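Local coordinates for uroporphyrinogen-III synthetase (Pseudomonas syringae pv. tomato, PDB 3RE1), which probably catalyses cyclization of the linear tetrapyrrole hydroxymethylbilane to uroporphyrinogen III with loss of water, a step in porphyrin biosynthesis, at residues F205-L208 with L209-A212. Residues are numbered along the deposited sequence; the frame is centred on the assembly and turned at random.
Sequences FEHL and LQLA
The imidazole of His207 and the side-chain amide of Gln210 lie side by side and point the same way. Their planes are turned 71° apart, so they do not stack. They sit at a type II-like turn over Phe205-Leu208, which joins helix 202-205 to helix 209-212. His207 CD2 lies 3.6 Å from Gln210 OE1, which approaches the ring obliquely. Gln210 brings its amide there with an extended chain, CG anti to the backbone N. Both side chains also touch Leu177. The second ring, that of Phe205, meets Leu209 obliquely as well: Phe205 CE2 lies 4.3 Å from Leu209 CD2, a loose apolar contact. Helix 229-238 packs against this ring through Leu234, Ala235 and Ala238, and Leu209 reaches Ala238 too.

Glu206 is the first residue to leave helical geometry. His207 takes the left-handed helical conformation, which helps turn the chain. After the turn the chain enters the short, weakly bonded helix 209-212. The turn follows strand 196-198 of the five-stranded parallel sheet, on the way to strand 224-226. It is local packing within that domain.

Phe205 O accepts two backbone bonds across the turn. Leu209 N donates to it at 3.2 Å, with a nearly straight N-H...O angle of 175°. The second bond, from Leu208 N, is weak. The side chain of Leu208 is buried and touches Val199. Leu211 places CG 3.6 Å from His207 O, while its side chain also touches Leu45. Ala212 packs on Leu219 of the next helix, 216-219. Ala212 N donates to Leu208 O at 2.7 Å, the N-H bent from the line and the donor tilted 23° from the carbonyl plane.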
ATOM      1  N   PHE A 205       9.838   1.796   2.817  1.00 42.87           N
ATOM      2  CA  PHE A 205      11.247   2.093   2.574  1.00 45.08           C
ATOM      3  C   PHE A 205      11.788   2.806   3.818  1.00 46.88           C
ATOM      4  O   PHE A 205      12.945   2.649   4.205  1.00 44.50           O
ATOM      5  CB  PHE A 205      11.479   2.973   1.337  1.00 39.26           C
ATOM      6  CG  PHE A 205      12.897   3.452   1.242  1.00 38.25           C
ATOM      7  CD1 PHE A 205      13.934   2.544   1.080  1.00 28.45           C
ATOM      8  CD2 PHE A 205      13.211   4.782   1.421  1.00 38.25           C
ATOM      9  CE1 PHE A 205      15.217   2.966   1.080  1.00 31.21           C
ATOM     10  CE2 PHE A 205      14.531   5.206   1.416  1.00 37.45           C
ATOM     11  CZ  PHE A 205      15.522   4.296   1.259  1.00 37.71           C
ATOM     12  N   GLU A 206      10.933   3.609   4.432  1.00 48.20           N
ATOM     13  CA  GLU A 206      11.214   4.137   5.748  1.00 47.09           C
ATOM     14  C   GLU A 206      10.971   2.868   6.541  1.00 55.95           C
ATOM     15  O   GLU A 206      10.303   1.950   6.043  1.00 64.12           O
ATOM     16  CB  GLU A 206      10.173   5.176   6.122  1.00 46.06           C
ATOM     17  CG  GLU A 206      10.205   6.459   5.286  1.00 55.32           C
ATOM     18  CD  GLU A 206       8.852   7.218   5.292  1.00 66.17           C
ATOM     19  OE1 GLU A 206       7.976   6.891   6.139  1.00 66.56           O
ATOM     20  OE2 GLU A 206       8.667   8.142   4.452  1.00 59.34           O
ATOM     21  N   HIS A 207      11.494   2.773   7.754  1.00 55.66           N
ATOM     22  CA  HIS A 207      11.364   1.521   8.511  1.00 59.86           C
ATOM     23  C   HIS A 207      12.345   0.448   7.966  1.00 59.04           C
ATOM     24  O   HIS A 207      12.335  -0.704   8.416  1.00 66.57           O
ATOM     25  CB  HIS A 207       9.903   0.970   8.483  1.00 57.67           C
ATOM     26  CG  HIS A 207       8.885   1.843   9.167  1.00 66.31           C
ATOM     27  ND1 HIS A 207       7.629   1.384   9.529  1.00 68.26           N
ATOM     28  CD2 HIS A 207       8.925   3.155   9.542  1.00 69.04           C
ATOM     29  CE1 HIS A 207       6.943   2.370  10.091  1.00 65.21           C
ATOM     30  NE2 HIS A 207       7.708   3.454  10.111  1.00 68.55           N
ATOM     31  N   LEU A 208      13.142   0.812   6.966  1.00 54.48           N
ATOM     32  CA  LEU A 208      14.128  -0.091   6.371  1.00 53.02           C
ATOM     33  C   LEU A 208      15.417   0.618   6.556  1.00 53.81           C
ATOM     34  O   LEU A 208      16.340   0.090   7.129  1.00 57.02           O
ATOM     35  CB  LEU A 208      13.917  -0.283   4.880  1.00 45.40           C
ATOM     36  CG  LEU A 208      15.081  -0.984   4.133  1.00 48.98           C
ATOM     37  CD1 LEU A 208      15.262  -2.403   4.651  1.00 46.41           C
ATOM     38  CD2 LEU A 208      14.888  -1.008   2.603  1.00 34.04           C
ATOM     39  N   LEU A 209      15.448   1.847   6.053  1.00 58.16           N
ATOM     40  CA  LEU A 209      16.544   2.773   6.255  1.00 59.35           C
ATOM     41  C   LEU A 209      16.685   3.042   7.768  1.00 62.73           C
ATOM     42  O   LEU A 209      17.732   3.477   8.256  1.00 61.23           O
ATOM     43  CB  LEU A 209      16.231   4.063   5.511  1.00 57.00           C
ATOM     44  CG  LEU A 209      17.252   5.190   5.550  1.00 60.46           C
ATOM     45  CD1 LEU A 209      18.505   4.789   4.803  1.00 56.94           C
ATOM     46  CD2 LEU A 209      16.632   6.436   4.919  1.00 64.75           C
ATOM     47  N   GLN A 210      15.618   2.762   8.502  1.00 62.97           N
ATOM     48  CA  GLN A 210      15.650   2.869   9.948  1.00 67.95           C
ATOM     49  C   GLN A 210      16.429   1.681  10.495  1.00 71.07           C
ATOM     50  O   GLN A 210      17.568   1.835  10.929  1.00 72.77           O
ATOM     51  CB  GLN A 210      14.232   2.845  10.489  1.00 69.25           C
ATOM     52  CG  GLN A 210      14.105   3.192  11.945  1.00 71.42           C
ATOM     53  CD  GLN A 210      12.657   3.071  12.418  1.00 81.35           C
ATOM     54  OE1 GLN A 210      11.727   3.622  11.809  1.00 80.90           O
ATOM     55  NE2 GLN A 210      12.457   2.339  13.506  1.00 82.17           N
ATOM     56  N   LEU A 211      15.806   0.501  10.453  1.00 71.63           N
ATOM     57  CA  LEU A 211      16.412  -0.737  10.926  1.00 69.17           C
ATOM     58  C   LEU A 211      17.797  -0.915  10.355  1.00 70.09           C
ATOM     59  O   LEU A 211      18.672  -1.516  10.983  1.00 70.90           O
ATOM     60  CB  LEU A 211      15.557  -1.939  10.520  1.00 70.24           C
ATOM     61  CG  LEU A 211      14.206  -2.074  11.222  1.00 71.06           C
ATOM     62  CD1 LEU A 211      13.619  -3.417  10.851  1.00 70.04           C
ATOM     63  CD2 LEU A 211      14.355  -1.949  12.737  1.00 66.62           C
ATOM     64  N   ALA A 212      18.002  -0.393   9.154  1.00 70.17           N
ATOM     65  CA  ALA A 212      19.286  -0.531   8.522  1.00 68.59           C
ATOM     66  C   ALA A 212      20.259   0.141   9.474  1.00 70.76           C
ATOM     67  O   ALA A 212      21.356  -0.355   9.703  1.00 74.30           O
ATOM     68  CB  ALA A 212      19.290   0.138   7.163  1.00 66.58           C
TER